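Local coordinates for protein Non-structural maintenance of chromosomes element 1 homolog (Xenopus laevis, PDB 7DG2) that probably acts as a RING-type E3 ubiquitin ligase that works with a MAGE partner within the SMC5-SMC6 complex in DNA repair, at residues E96-L101 with K132-K137; S112-A117 with N156-L161; E198-P203 with P222-S227. One frame throughout, in Å; residues are numbered along the deposited sequence.

Interaction 1: E96-L101 with K132-K137; sequences ENELEL and KKMKKK
Met134 reaches from the 132-135 loop onto the N-terminal part of helix 96-111, where Asn97 and Leu101, one helical turn apart, receive it. Its CB points at the helix. CG lies over the face of the Asn97 amide, 3.5 Å from Asn97 ND2. The sulfur stands over the same face, and Met134 SD lies 4.2 Å from Glu98 CG, so it rests on two consecutive helical residues. The chain is extended to that point and bends at its last torsion (chi3 -80°). The bend lays Met134 CE against the helix, 3.5 Å from the carbonyl Asn97 O and 3.7 Å from Leu101 CD2. That carbonyl is already the acceptor of the helical bond from Leu101 N, and the methyl simply packs against it.

The polar part of the contact is a single bond, from Asn97 ND2 to Lys132 O at 3.0 Å. Its N-H...O angle of 179° and the position of the acceptor in the amide plane show an almost ideal donor geometry. On the acceptor side the fit is poorer, because the donor stands 40° above the carbonyl plane and misses the lone pairs. Asn97 attains this pose with CG between its backbone N and carbonyl carbon, the crowded position, which brings the amide to the loop.

Leu101 continues the apolar patch inward to Val139 and Leu142 of helix 136-148 and to Ile122 and Leu125 of helix 119-128. The carboxylate of Glu98 turns back to the backbone N of Ala95, and Glu100 bonds Ser131 just before the loop. A connection between helices 119-128 and 136-148 that rests on the start of helix 96-111 fits a winged-helix domain of the helix-turn-helix class.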
# COMPACT_ATOMS: atom_id res chain seq x y z
N GLU A 96 15.99 5.10 7.83
CA GLU A 96 17.30 4.94 7.22
C GLU A 96 18.00 3.69 7.74
O GLU A 96 18.58 2.93 6.95
CB GLU A 96 18.16 6.18 7.46
CG GLU A 96 17.78 7.36 6.59
CD GLU A 96 18.77 8.49 6.68
OE1 GLU A 96 19.99 8.21 6.77
OE2 GLU A 96 18.34 9.66 6.66
N ASN A 97 17.98 3.45 9.05
CA ASN A 97 18.68 2.27 9.55
C ASN A 97 17.98 0.99 9.12
O ASN A 97 18.64 -0.03 8.88
CB ASN A 97 18.87 2.32 11.08
CG ASN A 97 17.57 2.35 11.85
OD1 ASN A 97 16.49 2.60 11.30
ND2 ASN A 97 17.66 2.14 13.16
N GLU A 98 16.65 1.04 8.98
CA GLU A 98 15.91 -0.12 8.48
C GLU A 98 16.29 -0.45 7.05
O GLU A 98 16.42 -1.63 6.69
CB GLU A 98 14.40 0.15 8.60
CG GLU A 98 13.96 0.38 10.05
CD GLU A 98 12.47 0.65 10.19
OE1 GLU A 98 11.88 0.24 11.21
OE2 GLU A 98 11.89 1.27 9.28
N LEU A 99 16.45 0.57 6.20
CA LEU A 99 16.84 0.33 4.82
C LEU A 99 18.32 -0.05 4.70
O LEU A 99 18.69 -0.79 3.78
CB LEU A 99 16.51 1.56 3.96
CG LEU A 99 15.00 1.74 3.80
CD1 LEU A 99 14.66 2.96 2.94
CD2 LEU A 99 14.37 0.47 3.20
N GLU A 100 19.16 0.43 5.62
CA GLU A 100 20.53 -0.07 5.65
C GLU A 100 20.54 -1.58 5.91
O GLU A 100 21.27 -2.33 5.24
CB GLU A 100 21.36 0.64 6.72
CG GLU A 100 22.84 0.27 6.63
CD GLU A 100 23.69 0.81 7.77
OE1 GLU A 100 24.74 0.18 8.07
OE2 GLU A 100 23.31 1.83 8.39
N LEU A 101 19.72 -2.03 6.85
CA LEU A 101 19.67 -3.47 7.12
C LEU A 101 19.09 -4.21 5.93
O LEU A 101 19.56 -5.31 5.59
CB LEU A 101 18.88 -3.76 8.39
CG LEU A 101 18.78 -5.24 8.79
CD1 LEU A 101 20.18 -5.85 9.00
CD2 LEU A 101 17.94 -5.41 10.06
N LYS A 132 21.91 3.92 13.82
CA LYS A 132 21.26 3.68 15.11
C LYS A 132 20.94 2.21 15.28
O LYS A 132 20.33 1.59 14.40
CB LYS A 132 19.99 4.52 15.21
CG LYS A 132 19.21 4.35 16.51
CD LYS A 132 18.15 5.42 16.64
CE LYS A 132 17.37 5.32 17.95
NZ LYS A 132 16.31 4.27 17.87
N LYS A 133 21.36 1.63 16.41
CA LYS A 133 21.25 0.18 16.58
C LYS A 133 19.81 -0.25 16.82
O LYS A 133 19.00 0.48 17.40
CB LYS A 133 22.12 -0.29 17.74
CG LYS A 133 23.59 -0.32 17.41
CD LYS A 133 23.90 -1.22 16.23
CE LYS A 133 25.32 -1.73 16.33
NZ LYS A 133 25.53 -2.44 17.63
N MET A 134 19.49 -1.45 16.33
CA MET A 134 18.18 -2.05 16.47
C MET A 134 18.28 -3.28 17.36
O MET A 134 19.20 -4.09 17.21
CB MET A 134 17.61 -2.45 15.09
CG MET A 134 17.32 -1.24 14.19
SD MET A 134 16.65 -1.66 12.55
CE MET A 134 18.10 -2.11 11.65
N LYS A 135 17.33 -3.42 18.28
CA LYS A 135 17.25 -4.61 19.12
C LYS A 135 16.80 -5.82 18.30
O LYS A 135 16.25 -5.68 17.20
CB LYS A 135 16.27 -4.38 20.27
CG LYS A 135 16.58 -3.17 21.14
CD LYS A 135 17.93 -3.33 21.83
CE LYS A 135 18.22 -2.19 22.79
NZ LYS A 135 19.56 -2.37 23.42
N LYS A 136 17.00 -7.02 18.86
CA LYS A 136 16.49 -8.23 18.22
C LYS A 136 14.99 -8.12 17.92
O LYS A 136 14.54 -8.45 16.82
CB LYS A 136 16.77 -9.44 19.12
CG LYS A 136 16.13 -10.73 18.67
CD LYS A 136 16.69 -11.90 19.47
CE LYS A 136 15.73 -13.08 19.49
NZ LYS A 136 15.54 -13.67 18.14
N LYS A 137 14.21 -7.66 18.90
CA LYS A 137 12.77 -7.56 18.72
C LYS A 137 12.44 -6.65 17.55
O LYS A 137 11.56 -6.97 16.74
CB LYS A 137 12.10 -7.06 20.00
CG LYS A 137 10.60 -7.26 20.05
CD LYS A 137 10.07 -7.00 21.46
CE LYS A 137 8.59 -7.33 21.58
NZ LYS A 137 7.74 -6.41 20.76

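Interaction 2: S112-A117 with N156-L161; sequences SDNGFA and NGEYTL
Ala117 and Tyr159 exchange two backbone hydrogen bonds, Ala117 N to Tyr159 O and Tyr159 N to Ala117 O, each 2.8 Å long. This reciprocal pattern defines an antiparallel hydrogen-bonded pair. A third bond extends the grip beyond the bridge: Thr160 OG1 donates to Gly115 O at 2.6 Å. Its hydroxyl lies anti to the backbone N (chi1 -169°), which directs it at the loop while CG2 remains beside Phe116. Each bridging carbonyl also has a second, weaker approach from a CA-H group: Phe116 CA lies 3.2 Å from Tyr159 O. Likewise, Glu158 CA lies 3.2 Å from Ala117 O.

Packing outside this bridge centres on the Phe116 ring. Thr160 CB sits over one face, 3.7 Å from the ring centroid and 14° off the normal, which meets the criteria for a CH-pi contact; Thr160 CG2 touches Phe116 CE2 at 3.6 Å. At the ring's edge, in its plane, lie the backbone atoms Glu158 C and Tyr159 N.

The bridge attaches the short strand 117-118 to strand 158-161, whose other neighbour is strand 152-155. With the tight turn at Asn156 and Gly157, the last two strands form the wing hairpin of a winged-helix fold. Ala117 and Thr160 pack on Ile109 of helix 96-111, Tyr159 touches Ile122 of helix 119-128, and Phe116 reaches Arg155 of strand 152-155.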
# COMPACT_ATOMS: atom_id res chain seq x y z
N SER A 112 25.12 -15.28 -1.26
CA SER A 112 25.03 -16.64 -0.74
C SER A 112 24.85 -17.65 -1.87
O SER A 112 24.25 -17.35 -2.90
CB SER A 112 23.88 -16.76 0.25
OG SER A 112 22.66 -16.64 -0.44
N ASP A 113 25.35 -18.87 -1.65
CA ASP A 113 25.15 -19.92 -2.64
C ASP A 113 23.68 -20.32 -2.75
O ASP A 113 23.20 -20.60 -3.85
CB ASP A 113 25.99 -21.15 -2.29
CG ASP A 113 27.49 -20.93 -2.52
OD1 ASP A 113 27.92 -19.79 -2.77
OD2 ASP A 113 28.23 -21.93 -2.45
N ASN A 114 22.96 -20.34 -1.62
CA ASN A 114 21.57 -20.81 -1.58
C ASN A 114 20.56 -19.72 -1.93
O ASN A 114 19.41 -20.05 -2.26
CB ASN A 114 21.25 -21.36 -0.19
CG ASN A 114 21.90 -20.56 0.94
OD1 ASN A 114 23.11 -20.30 0.92
ND2 ASN A 114 21.10 -20.17 1.93
N GLY A 115 20.95 -18.45 -1.88
CA GLY A 115 19.98 -17.38 -2.09
C GLY A 115 19.12 -17.05 -0.88
O GLY A 115 18.16 -16.29 -1.02
N PHE A 116 19.44 -17.59 0.30
CA PHE A 116 18.72 -17.26 1.53
C PHE A 116 19.69 -16.74 2.59
O PHE A 116 20.86 -17.13 2.63
CB PHE A 116 17.98 -18.48 2.07
CG PHE A 116 16.74 -18.83 1.27
CD1 PHE A 116 16.85 -19.53 0.08
CD2 PHE A 116 15.48 -18.48 1.73
CE1 PHE A 116 15.71 -19.87 -0.66
CE2 PHE A 116 14.34 -18.81 1.00
CZ PHE A 116 14.46 -19.50 -0.19
N ALA A 117 19.19 -15.83 3.44
CA ALA A 117 19.88 -15.41 4.65
C ALA A 117 19.15 -15.96 5.87
O ALA A 117 17.92 -16.05 5.86
CB ALA A 117 19.97 -13.88 4.73
N ASN A 156 10.79 -20.54 7.51
CA ASN A 156 11.47 -21.20 8.63
C ASN A 156 12.62 -20.34 9.16
O ASN A 156 13.68 -20.86 9.52
CB ASN A 156 11.98 -22.59 8.23
CG ASN A 156 10.86 -23.52 7.82
OD1 ASN A 156 9.79 -23.53 8.43
ND2 ASN A 156 11.10 -24.30 6.76
N GLY A 157 12.42 -19.03 9.19
CA GLY A 157 13.49 -18.16 9.65
C GLY A 157 14.60 -17.94 8.65
O GLY A 157 15.67 -17.47 9.03
N GLU A 158 14.39 -18.28 7.38
CA GLU A 158 15.32 -17.93 6.32
C GLU A 158 14.60 -17.06 5.31
O GLU A 158 13.39 -17.20 5.11
CB GLU A 158 15.91 -19.18 5.64
CG GLU A 158 16.54 -20.11 6.66
CD GLU A 158 17.41 -21.19 6.04
OE1 GLU A 158 18.01 -20.95 4.97
OE2 GLU A 158 17.50 -22.29 6.63
N TYR A 159 15.34 -16.14 4.70
CA TYR A 159 14.75 -15.09 3.88
C TYR A 159 15.44 -15.01 2.53
O TYR A 159 16.67 -15.04 2.46
CB TYR A 159 14.87 -13.73 4.58
CG TYR A 159 14.13 -13.71 5.89
CD1 TYR A 159 14.74 -14.14 7.07
CD2 TYR A 159 12.80 -13.28 5.95
CE1 TYR A 159 14.06 -14.15 8.26
CE2 TYR A 159 12.11 -13.28 7.15
CZ TYR A 159 12.75 -13.71 8.30
OH TYR A 159 12.10 -13.72 9.50
N THR A 160 14.65 -14.87 1.47
CA THR A 160 15.19 -14.52 0.17
C THR A 160 14.42 -13.31 -0.36
O THR A 160 13.45 -12.85 0.26
CB THR A 160 15.12 -15.72 -0.80
OG1 THR A 160 15.87 -15.44 -1.99
CG2 THR A 160 13.67 -16.03 -1.17
N LEU A 161 14.88 -12.78 -1.48
CA LEU A 161 14.17 -11.66 -2.11
C LEU A 161 12.86 -12.15 -2.70
O LEU A 161 12.81 -13.21 -3.33
CB LEU A 161 15.03 -11.04 -3.21
CG LEU A 161 16.37 -10.45 -2.83
CD1 LEU A 161 16.97 -9.77 -4.04
CD2 LEU A 161 16.22 -9.48 -1.67

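Interaction 3: E198-P203 with P222-S227; sequences ENCGIP and PNCNES. With ZN (zinc ion), chain H.
Cys200 and Cys224 meet side by side on one zinc ion in the second metal site of an atypical RING-type finger, which Cys197 and Cys221 complete. Each segment thus carries the end of a Cys-X-X-Cys knuckle, and the ion holds the two knuckles together.

The compact part is the layer around the metal. Cys200 SG lies 2.3 Å from the zinc ion, and the bound sulfur of Cys224 is held at much the same distance. Both sulfurs sit between the backbone N and carbonyl carbon of their residues (chi1 77° and 76°), and Cys200 CB comes within 3.9 Å of Cys224 CB. The matching torsions are consistent with a near-symmetric pair, and the second shell supports this. The asparagine just before each cysteine, its CG anti to the backbone N, reaches over to the other knuckle's sulfur: Asn199 ND2 donates to Cys224 SG at 3.2 Å, and Asn223 ND2 donates to Cys200 SG at 3.3 Å. The latter bond is almost straight, at 173°, and in both cases the sulfur lies close to the amide plane. Such donors would be expected to offset part of the negative charge that four cysteines bring to one zinc.

Away from the metal the contact thins to a few touches, and none of its residues is buried. At one end the bent side chain of Glu226 passes the amide of Asn199, with CG rather than the carboxylate making the approach. At the other, Ile202 packs over Asn223 through its CG2 branch, while Ile202 CD1 meets Pro222 CD at 3.9 Å. Cys224 SG receives one further donor within its own segment, Glu226 N at 3.5 Å, so two N-H groups besides the zinc converge on that sulfur.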
# COMPACT_ATOMS: atom_id res chain seq x y z
N GLU A 198 30.10 -26.38 -9.79
CA GLU A 198 30.99 -26.46 -8.64
C GLU A 198 32.45 -26.36 -9.05
O GLU A 198 33.31 -26.22 -8.17
CB GLU A 198 30.71 -27.74 -7.86
CG GLU A 198 29.25 -27.83 -7.44
CD GLU A 198 28.99 -28.88 -6.39
OE1 GLU A 198 28.39 -28.54 -5.34
OE2 GLU A 198 29.37 -30.05 -6.61
N ASN A 199 32.74 -26.40 -10.35
CA ASN A 199 34.10 -26.20 -10.82
C ASN A 199 34.39 -24.73 -11.13
O ASN A 199 35.39 -24.19 -10.63
CB ASN A 199 34.37 -27.06 -12.06
CG ASN A 199 35.77 -26.87 -12.59
OD1 ASN A 199 36.75 -27.15 -11.90
ND2 ASN A 199 35.87 -26.38 -13.82
N CYS A 200 33.54 -24.07 -11.93
CA CYS A 200 33.82 -22.70 -12.36
C CYS A 200 32.87 -21.66 -11.79
O CYS A 200 33.10 -20.46 -11.99
CB CYS A 200 33.80 -22.59 -13.89
SG CYS A 200 32.14 -22.56 -14.60
N GLY A 201 31.80 -22.07 -11.11
CA GLY A 201 30.96 -21.13 -10.38
C GLY A 201 29.85 -20.45 -11.16
O GLY A 201 29.12 -19.63 -10.58
N ILE A 202 29.68 -20.75 -12.45
CA ILE A 202 28.65 -20.03 -13.21
C ILE A 202 27.27 -20.47 -12.73
O ILE A 202 27.09 -21.63 -12.34
CB ILE A 202 28.79 -20.22 -14.73
CG1 ILE A 202 28.64 -21.69 -15.12
CG2 ILE A 202 30.08 -19.57 -15.24
CD1 ILE A 202 27.28 -22.04 -15.68
N PRO A 203 26.29 -19.58 -12.75
CA PRO A 203 24.96 -19.93 -12.25
C PRO A 203 23.96 -20.18 -13.36
O PRO A 203 24.06 -19.60 -14.45
CB PRO A 203 24.58 -18.68 -11.45
CG PRO A 203 25.19 -17.56 -12.25
CD PRO A 203 26.45 -18.12 -12.91
N PRO A 222 27.98 -25.30 -19.47
CA PRO A 222 28.17 -24.56 -20.73
C PRO A 222 29.40 -23.67 -20.75
O PRO A 222 29.74 -23.15 -21.82
CB PRO A 222 26.89 -23.72 -20.86
CG PRO A 222 26.13 -23.90 -19.56
CD PRO A 222 26.97 -24.68 -18.60
N ASN A 223 30.07 -23.48 -19.62
CA ASN A 223 31.22 -22.59 -19.52
C ASN A 223 32.55 -23.32 -19.41
O ASN A 223 33.52 -22.92 -20.06
CB ASN A 223 31.07 -21.66 -18.30
CG ASN A 223 32.16 -20.61 -18.23
OD1 ASN A 223 32.33 -19.82 -19.16
ND2 ASN A 223 32.88 -20.58 -17.12
N CYS A 224 32.63 -24.38 -18.61
CA CYS A 224 33.88 -25.10 -18.41
C CYS A 224 33.81 -26.55 -18.86
O CYS A 224 34.83 -27.25 -18.78
CB CYS A 224 34.30 -25.05 -16.93
SG CYS A 224 33.34 -26.15 -15.84
N ASN A 225 32.65 -27.03 -19.31
CA ASN A 225 32.43 -28.37 -19.86
C ASN A 225 32.61 -29.50 -18.84
O ASN A 225 32.58 -30.68 -19.23
CB ASN A 225 33.33 -28.65 -21.07
CG ASN A 225 33.05 -27.70 -22.21
OD1 ASN A 225 31.97 -27.11 -22.30
ND2 ASN A 225 34.03 -27.53 -23.10
N GLU A 226 32.81 -29.20 -17.56
CA GLU A 226 32.77 -30.25 -16.55
C GLU A 226 31.35 -30.78 -16.43
O GLU A 226 30.37 -30.08 -16.69
CB GLU A 226 33.25 -29.73 -15.20
CG GLU A 226 34.73 -29.35 -15.15
CD GLU A 226 35.64 -30.47 -15.63
OE1 GLU A 226 35.95 -30.51 -16.84
OE2 GLU A 226 36.04 -31.30 -14.79
N SER A 227 31.23 -32.06 -16.07
CA SER A 227 29.90 -32.65 -15.96
C SER A 227 29.10 -31.94 -14.88
O SER A 227 29.63 -31.59 -13.82
CB SER A 227 29.99 -34.15 -15.67
OG SER A 227 30.75 -34.40 -14.50
ZN ZN H . 31.60 -24.75 -15.11

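Overall arrangement
From the N terminus, helix 96-111 opens interaction 1 at its start and leads directly into the 112-117 loop of interaction 2. The chain then runs through helix 119-128 to 132-137, which closes interaction 1, and through helix 136-148 into the hairpin whose return strand closes interaction 2. The two closures therefore cross, tying the helix-turn-helix part and the small sheet into one winged-helix unit, their centres about 19 Å apart. Interaction 3 follows in series, closing a shorter loop about helix 206-212 in the RING-like region. Its centre lies about 38 Å from that of interaction 1, but its nearest atoms come within about 7 Å of interaction 2.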